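Local coordinates for protein probable polyketide synthase 1 (Dictyostelium discoideum, PDB 2H84) that is a probable polyketide synthase that makes acylpyrones in vitro, this piece being its C-terminal type III domain of the chalcone and stilbene synthase family, at residues A[20-25]-A[96-101]; A[176-181]-A[218-223]; A[291-296]-A[353-358]. All coordinates share one frame; numbering follows the deposited sequence.

Interaction 1 (A[20-25]-A[96-101]); sequences GISVPG and PDLAQQ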
ATOM      1  N   GLY A  20     -10.574  -1.817  18.152  1.00 17.68           N
ATOM      2  CA  GLY A  20     -10.042  -0.877  19.113  1.00 15.88           C
ATOM      3  C   GLY A  20      -9.740   0.418  18.403  1.00 14.83           C
ATOM      4  O   GLY A  20      -9.315   0.413  17.245  1.00 15.24           O
ATOM      5  N   ILE A  21      -9.969   1.531  19.082  1.00 13.34           N
ATOM      6  CA  ILE A  21      -9.694   2.824  18.488  1.00 12.86           C
ATOM      7  C   ILE A  21      -8.675   3.573  19.324  1.00 12.89           C
ATOM      8  O   ILE A  21      -8.318   3.153  20.419  1.00 12.04           O
ATOM      9  CB  ILE A  21     -10.959   3.685  18.389  1.00 12.91           C
ATOM     10  CG1 ILE A  21     -11.574   3.868  19.774  1.00 12.33           C
ATOM     11  CG2 ILE A  21     -11.962   3.030  17.467  1.00 13.61           C
ATOM     12  CD1 ILE A  21     -12.563   5.004  19.847  1.00 12.43           C
ATOM     13  N   SER A  22      -8.217   4.697  18.796  1.00 14.43           N
ATOM     14  CA  SER A  22      -7.239   5.528  19.483  1.00 15.58           C
ATOM     15  C   SER A  22      -7.207   6.891  18.811  1.00 15.37           C
ATOM     16  O   SER A  22      -7.139   6.979  17.592  1.00 16.72           O
ATOM     17  CB  SER A  22      -5.860   4.874  19.412  1.00 15.75           C
ATOM     18  OG  SER A  22      -4.875   5.731  19.950  1.00 17.07           O
ATOM     19  N   VAL A  23      -7.270   7.957  19.598  1.00 14.49           N
ATOM     20  CA  VAL A  23      -7.252   9.291  19.018  1.00 14.85           C
ATOM     21  C   VAL A  23      -6.300  10.210  19.758  1.00 15.23           C
ATOM     22  O   VAL A  23      -6.010  10.004  20.934  1.00 17.28           O
ATOM     23  CB  VAL A  23      -8.671   9.934  19.021  1.00 14.25           C
ATOM     24  CG1 VAL A  23      -9.572   9.184  18.083  1.00 13.87           C
ATOM     25  CG2 VAL A  23      -9.251   9.937  20.430  1.00 12.41           C
ATOM     26  N   PRO A  24      -5.794  11.238  19.075  1.00 14.41           N
ATOM     27  CA  PRO A  24      -4.873  12.177  19.702  1.00 14.87           C
ATOM     28  C   PRO A  24      -5.581  13.165  20.617  1.00 15.69           C
ATOM     29  O   PRO A  24      -6.562  13.792  20.221  1.00 15.38           O
ATOM     30  CB  PRO A  24      -4.220  12.857  18.513  1.00 14.49           C
ATOM     31  CG  PRO A  24      -5.281  12.845  17.507  1.00 15.02           C
ATOM     32  CD  PRO A  24      -5.918  11.501  17.636  1.00 14.33           C
ATOM     33  N   GLY A  25      -5.080  13.272  21.847  1.00 16.95           N
ATOM     34  CA  GLY A  25      -5.622  14.198  22.826  1.00 17.23           C
ATOM     35  C   GLY A  25      -7.098  14.101  23.156  1.00 18.70           C
ATOM     36  O   GLY A  25      -7.726  13.046  22.998  1.00 18.06           O
ATOM     37  N   PRO A  96       3.138   6.333  14.878  1.00 13.18           N
ATOM     38  CA  PRO A  96       3.390   5.012  15.465  1.00 13.63           C
ATOM     39  C   PRO A  96       2.685   4.773  16.806  1.00 14.98           C
ATOM     40  O   PRO A  96       2.087   3.720  17.003  1.00 15.62           O
ATOM     41  CB  PRO A  96       4.913   4.970  15.584  1.00 11.42           C
ATOM     42  CG  PRO A  96       5.354   5.812  14.436  1.00 10.50           C
ATOM     43  CD  PRO A  96       4.409   6.987  14.522  1.00 11.90           C
ATOM     44  N   ASP A  97       2.749   5.740  17.720  1.00 16.32           N
ATOM     45  CA  ASP A  97       2.102   5.587  19.017  1.00 17.60           C
ATOM     46  C   ASP A  97       0.600   5.379  18.876  1.00 18.38           C
ATOM     47  O   ASP A  97       0.021   4.525  19.547  1.00 20.58           O
ATOM     48  CB  ASP A  97       2.345   6.808  19.905  1.00 19.40           C
ATOM     49  CG  ASP A  97       3.773   6.902  20.386  1.00 22.56           C
ATOM     50  OD1 ASP A  97       4.097   7.847  21.139  1.00 22.51           O
ATOM     51  OD2 ASP A  97       4.584   6.032  20.016  1.00 24.47           O
ATOM     52  N   LEU A  98      -0.031   6.167  18.010  1.00 18.19           N
ATOM     53  CA  LEU A  98      -1.464   6.064  17.803  1.00 17.18           C
ATOM     54  C   LEU A  98      -1.861   4.682  17.302  1.00 17.10           C
ATOM     55  O   LEU A  98      -2.828   4.096  17.777  1.00 16.89           O
ATOM     56  CB  LEU A  98      -1.946   7.145  16.833  1.00 17.02           C
ATOM     57  CG  LEU A  98      -2.115   8.527  17.433  1.00 17.96           C
ATOM     58  CD1 LEU A  98      -2.842   9.417  16.459  1.00 18.50           C
ATOM     59  CD2 LEU A  98      -2.933   8.424  18.702  1.00 19.05           C
ATOM     60  N   ALA A  99      -1.103   4.148  16.356  1.00 17.88           N
ATOM     61  CA  ALA A  99      -1.402   2.824  15.818  1.00 19.05           C
ATOM     62  C   ALA A  99      -1.160   1.713  16.846  1.00 18.88           C
ATOM     63  O   ALA A  99      -1.877   0.723  16.880  1.00 20.01           O
ATOM     64  CB  ALA A  99      -0.566   2.565  14.565  1.00 19.30           C
ATOM     65  N   GLN A 100      -0.135   1.892  17.670  1.00 18.36           N
ATOM     66  CA  GLN A 100       0.209   0.932  18.695  1.00 19.42           C
ATOM     67  C   GLN A 100      -0.940   0.883  19.696  1.00 20.39           C
ATOM     68  O   GLN A 100      -1.357  -0.170  20.162  1.00 21.53           O
ATOM     69  CB  GLN A 100       1.515   1.345  19.392  1.00 19.54           C
ATOM     70  CG  GLN A 100       2.079   0.239  20.314  1.00 19.41           C
ATOM     71  CD  GLN A 100       3.288   0.688  21.105  1.00 19.85           C
ATOM     72  OE1 GLN A 100       3.809  -0.060  21.947  1.00 20.18           O
ATOM     73  NE2 GLN A 100       3.736   1.901  20.830  1.00 19.84           N
ATOM     74  N   GLN A 101      -1.445   2.063  20.016  1.00 21.06           N
ATOM     75  CA  GLN A 101      -2.528   2.235  20.956  1.00 21.49           C
ATOM     76  C   GLN A 101      -3.774   1.492  20.472  1.00 20.09           C
ATOM     77  O   GLN A 101      -4.380   0.709  21.194  1.00 21.22           O
ATOM     78  CB  GLN A 101      -2.807   3.731  21.143  1.00 26.21           C
ATOM     79  CG  GLN A 101      -3.570   3.968  22.433  1.00 36.19           C
ATOM     80  CD  GLN A 101      -3.658   5.401  22.778  1.00 42.70           C
ATOM     81  OE1 GLN A 101      -4.755   6.027  22.820  1.00 46.13           O
ATOM     82  NE2 GLN A 101      -2.511   5.939  23.065  1.00 45.52           N
TER
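Ser22 and Gln101 face each other at the centre of this contact. The CB of each points toward the other segment, and their CA atoms are 5.9 Å apart. Ser22 OG is anti to the backbone N (chi1 174°). It lies close to Gln101 CB, CG and CD as well as the carboxamide oxygen. Two acceptors lie near this one hydroxyl. Gln101 OE1 is 2.9 Å from Ser22 OG, and Leu98 O, one turn earlier in the helix, is 3.4 Å from Ser22 OG. Both bonds are weak, and the hydroxyl has one proton for the two. Gln101 holds CG anti to its own N, and the chain is extended beyond it. OE1 also takes a weak hydrogen bond from Arg105, on the same helix.

Ser22 ends strand 15-22, which lies in the core sheet of the N-terminal half of the thiolase fold. Helix 84-110 packs on the Ser22 side of this strand. Ile21 points away from that helix and meets Phe339 of helix 335-345, which places the strand between two helices.

Leu98 carries the apolar half. Its two methyls divide the work. CD2 lies 3.5 Å from Ser22 OG and also reaches the backbone carbon of Val23. CD1 meets the ring of Pro24, 3.9 Å from Pro24 CD, and the two side chains cross at about a right angle.

An alanine in place of Gln101 would keep CB beside Ser22 OG, but the loss of the carboxamide would probably leave that hydroxyl with only Leu98 O among its acceptors here and Arg105 without this weak partner. Leu98 is buried, whereas Gln101 and Pro24 are partly exposed.

Interaction 2 (A[176-181]-A[218-223]); sequences RNRILV and NPRIEE
Arg178 and Arg220 meet between two backbones that stay well apart. The nearest CA atoms, those of Arg176 and Asn218, are 8.9 Å from each other. A type I turn runs from Arg220 to Glu223. Glu223 N bonds to Arg220 O, and Glu223 OE1 takes the N-H of Arg220.

Side chains bridge the gap. Arg220 is extended from CG to NE and comes tip to tip with Arg178. The two guanidiniums stack, centres 3.8 Å apart and planes at 22°. Two like charges thus lie close. Glu223 probably offsets them: it forms a salt bridge with Arg178 NH1, its carboxylate nearly coplanar with that guanidinium. The modelled length of this bridge is doubtfully short. Glu223 OE2 is also held by Trp110. Arg178 NE bonds to Asn177 O, 2.7 Å away, which helps fix the rotation of the guanidinium. Arg220 NH2 donates to Arg176 O at 2.9 Å, from 56° above the carbonyl plane. It also bonds to Pro175 O.

This is a stacked arginine pair with a carboxylate partner. In this thiolase fold it joins the loop between strands 209-216 and 227-236 to residues 176-178, which lead into strand 178-185.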
ATOM      1  N   ARG A 176      -6.140 -20.942  10.114  1.00 27.49           N
ATOM      2  CA  ARG A 176      -5.021 -20.702  11.006  1.00 29.74           C
ATOM      3  C   ARG A 176      -4.797 -19.192  11.172  1.00 28.32           C
ATOM      4  O   ARG A 176      -4.383 -18.709  12.235  1.00 29.31           O
ATOM      5  CB  ARG A 176      -3.767 -21.351  10.404  1.00 34.19           C
ATOM      6  CG  ARG A 176      -2.495 -21.032  11.169  1.00 40.50           C
ATOM      7  CD  ARG A 176      -1.337 -21.179  10.386  1.00 44.99           C
ATOM      8  NE  ARG A 176      -1.369 -19.964   9.687  1.00 49.39           N
ATOM      9  CZ  ARG A 176      -0.456 -19.653   8.829  1.00 51.52           C
ATOM     10  NH1 ARG A 176       0.547 -20.477   8.581  1.00 53.34           N
ATOM     11  NH2 ARG A 176      -0.565 -18.520   8.235  1.00 51.17           N
ATOM     12  N   ASN A 177      -5.082 -18.460  10.101  1.00 25.23           N
ATOM     13  CA  ASN A 177      -4.889 -17.019  10.046  1.00 22.50           C
ATOM     14  C   ASN A 177      -5.725 -16.156  10.977  1.00 21.59           C
ATOM     15  O   ASN A 177      -6.911 -16.397  11.191  1.00 20.90           O
ATOM     16  CB  ASN A 177      -5.094 -16.523   8.614  1.00 22.86           C
ATOM     17  CG  ASN A 177      -4.105 -17.127   7.641  1.00 23.37           C
ATOM     18  OD1 ASN A 177      -3.202 -17.861   8.044  1.00 24.56           O
ATOM     19  ND2 ASN A 177      -4.264 -16.818   6.351  1.00 21.01           N
ATOM     20  N   ARG A 178      -5.068 -15.135  11.514  1.00 20.93           N
ATOM     21  CA  ARG A 178      -5.664 -14.149  12.409  1.00 19.91           C
ATOM     22  C   ARG A 178      -4.977 -12.847  12.044  1.00 19.48           C
ATOM     23  O   ARG A 178      -3.906 -12.528  12.569  1.00 21.02           O
ATOM     24  CB  ARG A 178      -5.386 -14.479  13.875  1.00 19.57           C
ATOM     25  CG  ARG A 178      -6.255 -15.584  14.445  1.00 20.44           C
ATOM     26  CD  ARG A 178      -7.727 -15.266  14.306  1.00 20.34           C
ATOM     27  NE  ARG A 178      -8.378 -16.271  13.478  1.00 20.78           N
ATOM     28  CZ  ARG A 178      -9.381 -17.033  13.886  1.00 20.51           C
ATOM     29  NH1 ARG A 178      -9.856 -16.895  15.115  1.00 19.09           N
ATOM     30  NH2 ARG A 178      -9.894 -17.943  13.074  1.00 20.92           N
ATOM     31  N   ILE A 179      -5.607 -12.113  11.132  1.00 17.05           N
ATOM     32  CA  ILE A 179      -5.098 -10.849  10.624  1.00 13.45           C
ATOM     33  C   ILE A 179      -5.434  -9.625  11.474  1.00 12.89           C
ATOM     34  O   ILE A 179      -6.602  -9.361  11.762  1.00 12.94           O
ATOM     35  CB  ILE A 179      -5.642 -10.581   9.210  1.00 13.82           C
ATOM     36  CG1 ILE A 179      -5.473 -11.820   8.336  1.00 14.11           C
ATOM     37  CG2 ILE A 179      -4.933  -9.398   8.589  1.00 14.07           C
ATOM     38  CD1 ILE A 179      -6.695 -12.702   8.303  1.00 12.86           C
ATOM     39  N   LEU A 180      -4.399  -8.885  11.865  1.00 11.23           N
ATOM     40  CA  LEU A 180      -4.554  -7.658  12.640  1.00  9.29           C
ATOM     41  C   LEU A 180      -4.444  -6.484  11.665  1.00 10.55           C
ATOM     42  O   LEU A 180      -3.477  -6.389  10.918  1.00 10.85           O
ATOM     43  CB  LEU A 180      -3.451  -7.548  13.680  1.00  6.65           C
ATOM     44  CG  LEU A 180      -3.295  -6.161  14.299  1.00  5.11           C
ATOM     45  CD1 LEU A 180      -4.474  -5.851  15.201  1.00  3.57           C
ATOM     46  CD2 LEU A 180      -1.997  -6.108  15.080  1.00  4.82           C
ATOM     47  N   VAL A 181      -5.418  -5.586  11.673  1.00 11.49           N
ATOM     48  CA  VAL A 181      -5.394  -4.455  10.751  1.00 12.17           C
ATOM     49  C   VAL A 181      -5.468  -3.111  11.472  1.00 12.43           C
ATOM     50  O   VAL A 181      -6.276  -2.936  12.386  1.00 13.63           O
ATOM     51  CB  VAL A 181      -6.578  -4.541   9.755  1.00 12.57           C
ATOM     52  CG1 VAL A 181      -6.472  -3.449   8.727  1.00 13.86           C
ATOM     53  CG2 VAL A 181      -6.607  -5.897   9.076  1.00 12.83           C
ATOM     54  N   ASN A 218     -13.623 -19.275  11.086  1.00 24.68           N
ATOM     55  CA  ASN A 218     -13.846 -20.313  12.079  1.00 25.24           C
ATOM     56  C   ASN A 218     -13.493 -19.785  13.453  1.00 24.84           C
ATOM     57  O   ASN A 218     -12.391 -20.012  13.954  1.00 24.60           O
ATOM     58  CB  ASN A 218     -12.985 -21.548  11.775  1.00 25.54           C
ATOM     59  CG  ASN A 218     -13.214 -22.086  10.375  1.00 26.55           C
ATOM     60  OD1 ASN A 218     -14.332 -22.454  10.011  1.00 27.61           O
ATOM     61  ND2 ASN A 218     -12.152 -22.133   9.581  1.00 26.61           N
ATOM     62  N   PRO A 219     -14.418 -19.045  14.072  1.00 25.22           N
ATOM     63  CA  PRO A 219     -14.158 -18.503  15.405  1.00 27.04           C
ATOM     64  C   PRO A 219     -13.700 -19.618  16.338  1.00 29.46           C
ATOM     65  O   PRO A 219     -14.067 -20.781  16.160  1.00 29.33           O
ATOM     66  CB  PRO A 219     -15.506 -17.909  15.797  1.00 24.85           C
ATOM     67  CG  PRO A 219     -15.995 -17.382  14.496  1.00 25.24           C
ATOM     68  CD  PRO A 219     -15.683 -18.518  13.533  1.00 24.53           C
ATOM     69  N   ARG A 220     -12.885 -19.261  17.320  1.00 32.15           N
ATOM     70  CA  ARG A 220     -12.370 -20.237  18.265  1.00 35.02           C
ATOM     71  C   ARG A 220     -13.054 -20.155  19.638  1.00 37.00           C
ATOM     72  O   ARG A 220     -13.719 -19.165  19.963  1.00 37.32           O
ATOM     73  CB  ARG A 220     -10.854 -20.067  18.389  1.00 35.39           C
ATOM     74  CG  ARG A 220     -10.143 -20.180  17.041  1.00 37.01           C
ATOM     75  CD  ARG A 220      -8.656 -19.819  17.110  1.00 38.37           C
ATOM     76  NE  ARG A 220      -8.031 -19.832  15.785  1.00 38.29           N
ATOM     77  CZ  ARG A 220      -6.814 -19.365  15.523  1.00 37.89           C
ATOM     78  NH1 ARG A 220      -6.074 -18.847  16.494  1.00 38.32           N
ATOM     79  NH2 ARG A 220      -6.345 -19.401  14.281  1.00 38.05           N
ATOM     80  N   ILE A 221     -12.870 -21.209  20.432  1.00 38.23           N
ATOM     81  CA  ILE A 221     -13.469 -21.345  21.766  1.00 38.81           C
ATOM     82  C   ILE A 221     -13.532 -20.109  22.650  1.00 38.70           C
ATOM     83  O   ILE A 221     -14.556 -19.860  23.288  1.00 39.26           O
ATOM     84  CB  ILE A 221     -12.736 -22.370  22.611  1.00 39.17           C
ATOM     85  CG1 ILE A 221     -11.915 -23.286  21.750  1.00 40.00           C
ATOM     86  CG2 ILE A 221     -13.649 -23.264  23.215  1.00 38.23           C
ATOM     87  CD1 ILE A 221     -11.390 -24.474  22.521  1.00 41.02           C
ATOM     88  N   GLU A 222     -12.443 -19.350  22.710  1.00 37.59           N
ATOM     89  CA  GLU A 222     -12.411 -18.178  23.579  1.00 37.89           C
ATOM     90  C   GLU A 222     -12.614 -16.855  22.844  1.00 36.77           C
ATOM     91  O   GLU A 222     -12.472 -15.774  23.427  1.00 37.12           O
ATOM     92  CB  GLU A 222     -11.082 -18.146  24.344  1.00 40.41           C
ATOM     93  CG  GLU A 222     -10.619 -19.492  24.896  1.00 42.86           C
ATOM     94  CD  GLU A 222     -11.535 -20.064  25.969  1.00 45.14           C
ATOM     95  OE1 GLU A 222     -11.148 -21.055  26.613  1.00 46.00           O
ATOM     96  OE2 GLU A 222     -12.647 -19.543  26.188  1.00 47.26           O
ATOM     97  N   GLU A 223     -12.938 -16.941  21.559  1.00 34.24           N
ATOM     98  CA  GLU A 223     -13.166 -15.740  20.774  1.00 32.06           C
ATOM     99  C   GLU A 223     -14.648 -15.418  20.756  1.00 30.38           C
ATOM    100  O   GLU A 223     -15.487 -16.311  20.650  1.00 29.60           O
ATOM    101  CB  GLU A 223     -12.671 -15.928  19.344  1.00 31.56           C
ATOM    102  CG  GLU A 223     -11.215 -16.300  19.254  1.00 30.11           C
ATOM    103  CD  GLU A 223     -10.728 -16.321  17.832  1.00 29.10           C
ATOM    104  OE1 GLU A 223     -11.422 -16.927  16.998  1.00 28.62           O
ATOM    105  OE2 GLU A 223      -9.660 -15.744  17.544  1.00 28.33           O
TER

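Interaction 3 (A[291-296]-A[353-358]); sequences KDCEFL and YSISLA
Ile355 sets CG1 anti to its carbonyl carbon (chi1 -64°) and lies side by side with Phe295, pointing the same way. Ile355 CB stands over one face of the Phe295 ring, 4.2 Å from its centroid, in a CH-pi contact offset toward the rim. The methyl Ile355 CD1 reaches Phe295 CZ at 3.6 Å. Leu357 CD1 comes to the ring edge instead. Cys293 CB lies against Ile355 CG1, so the isoleucine side chain meets both a cysteine and a ring of the other segment.

Ser356 OG is anti to its backbone N (chi1 -169°). It donates to Leu296 O, 2.7 Å away, in the carbonyl plane. The same oxygen receives a weak bond from Leu357 N. On this face Leu296 CD1 packs on Ser354 CB at 3.9 Å. The polar ends of Glu294 and Ser354 are held by Asn321 and Asn372.

The strands are parallel, their axes 4.7 Å apart at closest approach. Glu294 pairs with Ser354 and Phe295 with Ile355. Glu294 N bonds to Tyr353 O, Ile355 N to Glu294 O, and Leu296 N to Ile355 O. Strand 294-297 is an edge strand of its sheet within this chain. Helices fill most of the connection to strand 353-360, a beta-alpha-beta crossover in the C-terminal half of the thiolase fold. The side chain of Leu357 is about 11 Å from that of Cys157, the predicted active-site residue.

Backbone bonds join the strands, and Phe295, Ile355 and Leu357 make one face apolar. The carbonyl oxygen of buried Leu296 has two donors, a hydroxyl and a weak backbone N-H.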
ATOM      1  N   LYS A 291     -33.618  -1.602   3.772  1.00 40.75           N
ATOM      2  CA  LYS A 291     -34.481  -0.754   4.580  1.00 39.14           C
ATOM      3  C   LYS A 291     -34.509  -1.392   5.957  1.00 38.41           C
ATOM      4  O   LYS A 291     -34.912  -0.766   6.942  1.00 37.93           O
ATOM      5  CB  LYS A 291     -35.895  -0.717   4.012  1.00 38.87           C
ATOM      6  CG  LYS A 291     -35.983  -0.152   2.610  1.00 39.52           C
ATOM      7  CD  LYS A 291     -36.365   1.308   2.496  1.00 38.37           C
ATOM      8  CE  LYS A 291     -37.582   1.412   1.634  1.00 37.86           C
ATOM      9  NZ  LYS A 291     -37.659   2.660   0.925  1.00 37.77           N
ATOM     10  N   ASP A 292     -34.075  -2.647   6.013  1.00 37.46           N
ATOM     11  CA  ASP A 292     -34.032  -3.385   7.263  1.00 36.73           C
ATOM     12  C   ASP A 292     -32.610  -3.468   7.785  1.00 34.50           C
ATOM     13  O   ASP A 292     -32.370  -4.039   8.850  1.00 35.71           O
ATOM     14  CB  ASP A 292     -34.563  -4.808   7.077  1.00 39.61           C
ATOM     15  CG  ASP A 292     -36.019  -4.842   6.648  1.00 42.42           C
ATOM     16  OD1 ASP A 292     -36.817  -4.039   7.190  1.00 44.00           O
ATOM     17  OD2 ASP A 292     -36.362  -5.686   5.781  1.00 42.25           O
ATOM     18  N   CYS A 293     -31.664  -2.897   7.046  1.00 31.04           N
ATOM     19  CA  CYS A 293     -30.263  -2.952   7.448  1.00 27.73           C
ATOM     20  C   CYS A 293     -29.746  -1.722   8.182  1.00 26.47           C
ATOM     21  O   CYS A 293     -30.196  -0.602   7.942  1.00 27.24           O
ATOM     22  CB  CYS A 293     -29.384  -3.207   6.224  1.00 26.06           C
ATOM     23  SG  CYS A 293     -29.826  -4.685   5.282  1.00 25.81           S
ATOM     24  N   GLU A 294     -28.802  -1.948   9.092  1.00 23.83           N
ATOM     25  CA  GLU A 294     -28.178  -0.868   9.841  1.00 20.66           C
ATOM     26  C   GLU A 294     -27.131  -0.328   8.887  1.00 19.03           C
ATOM     27  O   GLU A 294     -26.448  -1.096   8.215  1.00 18.74           O
ATOM     28  CB  GLU A 294     -27.490  -1.408  11.100  1.00 21.37           C
ATOM     29  CG  GLU A 294     -26.751  -0.357  11.925  1.00 21.40           C
ATOM     30  CD  GLU A 294     -27.688   0.498  12.761  1.00 23.46           C
ATOM     31  OE1 GLU A 294     -27.312   1.641  13.122  1.00 23.30           O
ATOM     32  OE2 GLU A 294     -28.802   0.017  13.066  1.00 24.55           O
ATOM     33  N   PHE A 295     -27.004   0.988   8.810  1.00 18.20           N
ATOM     34  CA  PHE A 295     -26.021   1.582   7.914  1.00 16.80           C
ATOM     35  C   PHE A 295     -24.794   2.138   8.612  1.00 16.16           C
ATOM     36  O   PHE A 295     -24.870   3.120   9.360  1.00 14.73           O
ATOM     37  CB  PHE A 295     -26.676   2.658   7.054  1.00 15.68           C
ATOM     38  CG  PHE A 295     -27.328   2.114   5.818  1.00 16.12           C
ATOM     39  CD1 PHE A 295     -26.736   2.284   4.574  1.00 15.32           C
ATOM     40  CD2 PHE A 295     -28.492   1.362   5.905  1.00 15.94           C
ATOM     41  CE1 PHE A 295     -27.299   1.721   3.434  1.00 15.08           C
ATOM     42  CE2 PHE A 295     -29.060   0.797   4.768  1.00 15.65           C
ATOM     43  CZ  PHE A 295     -28.456   0.971   3.535  1.00 15.15           C
ATOM     44  N   LEU A 296     -23.662   1.479   8.353  1.00 15.92           N
ATOM     45  CA  LEU A 296     -22.362   1.844   8.919  1.00 14.58           C
ATOM     46  C   LEU A 296     -21.578   2.491   7.788  1.00 14.27           C
ATOM     47  O   LEU A 296     -20.791   1.843   7.096  1.00 15.21           O
ATOM     48  CB  LEU A 296     -21.651   0.590   9.436  1.00 13.12           C
ATOM     49  CG  LEU A 296     -22.552  -0.278  10.322  1.00 12.53           C
ATOM     50  CD1 LEU A 296     -21.784  -1.489  10.816  1.00 12.35           C
ATOM     51  CD2 LEU A 296     -23.090   0.552  11.489  1.00 10.72           C
ATOM     52  N   TYR A 353     -28.717  -7.542  10.163  1.00 27.03           N
ATOM     53  CA  TYR A 353     -27.699  -7.229   9.173  1.00 25.20           C
ATOM     54  C   TYR A 353     -27.258  -5.765   9.119  1.00 23.96           C
ATOM     55  O   TYR A 353     -27.958  -4.878   9.607  1.00 23.64           O
ATOM     56  CB  TYR A 353     -28.215  -7.636   7.797  1.00 24.93           C
ATOM     57  CG  TYR A 353     -28.457  -9.111   7.611  1.00 26.13           C
ATOM     58  CD1 TYR A 353     -27.400 -10.012   7.676  1.00 25.82           C
ATOM     59  CD2 TYR A 353     -29.742  -9.612   7.365  1.00 26.65           C
ATOM     60  CE1 TYR A 353     -27.601 -11.369   7.499  1.00 26.21           C
ATOM     61  CE2 TYR A 353     -29.955 -10.983   7.187  1.00 26.86           C
ATOM     62  CZ  TYR A 353     -28.874 -11.850   7.256  1.00 27.64           C
ATOM     63  OH  TYR A 353     -29.076 -13.195   7.062  1.00 28.31           O
ATOM     64  N   SER A 354     -26.116  -5.520   8.472  1.00 21.72           N
ATOM     65  CA  SER A 354     -25.574  -4.162   8.317  1.00 19.65           C
ATOM     66  C   SER A 354     -24.953  -3.959   6.950  1.00 18.50           C
ATOM     67  O   SER A 354     -24.363  -4.880   6.386  1.00 17.63           O
ATOM     68  CB  SER A 354     -24.509  -3.847   9.374  1.00 17.97           C
ATOM     69  OG  SER A 354     -25.058  -3.818  10.678  1.00 18.82           O
ATOM     70  N   ILE A 355     -25.116  -2.756   6.409  1.00 17.74           N
ATOM     71  CA  ILE A 355     -24.521  -2.420   5.127  1.00 16.29           C
ATOM     72  C   ILE A 355     -23.471  -1.351   5.421  1.00 14.15           C
ATOM     73  O   ILE A 355     -23.768  -0.342   6.075  1.00 13.18           O
ATOM     74  CB  ILE A 355     -25.566  -1.856   4.127  1.00 16.91           C
ATOM     75  CG1 ILE A 355     -26.609  -2.935   3.798  1.00 17.64           C
ATOM     76  CG2 ILE A 355     -24.857  -1.376   2.844  1.00 16.61           C
ATOM     77  CD1 ILE A 355     -27.707  -2.480   2.843  1.00 14.65           C
ATOM     78  N   SER A 356     -22.238  -1.592   4.983  1.00 11.91           N
ATOM     79  CA  SER A 356     -21.186  -0.611   5.190  1.00 10.70           C
ATOM     80  C   SER A 356     -20.734  -0.040   3.856  1.00 11.32           C
ATOM     81  O   SER A 356     -20.489  -0.763   2.888  1.00 11.27           O
ATOM     82  CB  SER A 356     -19.996  -1.210   5.919  1.00  8.66           C
ATOM     83  OG  SER A 356     -19.121  -0.173   6.310  1.00  5.91           O
ATOM     84  N   LEU A 357     -20.625   1.278   3.812  1.00 12.56           N
ATOM     85  CA  LEU A 357     -20.229   1.946   2.588  1.00 13.97           C
ATOM     86  C   LEU A 357     -19.042   2.874   2.834  1.00 14.42           C
ATOM     87  O   LEU A 357     -18.837   3.368   3.945  1.00 14.28           O
ATOM     88  CB  LEU A 357     -21.419   2.729   2.031  1.00 13.23           C
ATOM     89  CG  LEU A 357     -22.635   1.873   1.668  1.00 14.76           C
ATOM     90  CD1 LEU A 357     -23.805   2.779   1.305  1.00 16.71           C
ATOM     91  CD2 LEU A 357     -22.297   0.954   0.500  1.00 13.97           C
ATOM     92  N   ALA A 358     -18.252   3.084   1.790  1.00 13.52           N
ATOM     93  CA  ALA A 358     -17.103   3.956   1.857  1.00 12.68           C
ATOM     94  C   ALA A 358     -16.784   4.349   0.429  1.00 13.25           C
ATOM     95  O   ALA A 358     -17.011   3.581  -0.501  1.00 12.70           O
ATOM     96  CB  ALA A 358     -15.921   3.253   2.503  1.00 11.61           C
TER

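How the interactions relate
From the N terminus, interaction 1 comes first. It closes an excursion that is half helix by bringing helix 84-110 back onto the end of strand 15-22. Interaction 2 closes a later loop, tying strand 178-185 and the residues before it to the turn that follows strand 209-216. Interaction 3 closes the last one, setting strand 353-360 beside strand 294-297. The three follow in series, and none nests in or crosses another. All reach one continuous sheet, interactions 1 and 2 in its N-terminal half and interaction 3 in its C-terminal half, yet none touches another. Interactions 1 and 3 lie on opposite sides of the chain's centre, with centres about 26 Å apart.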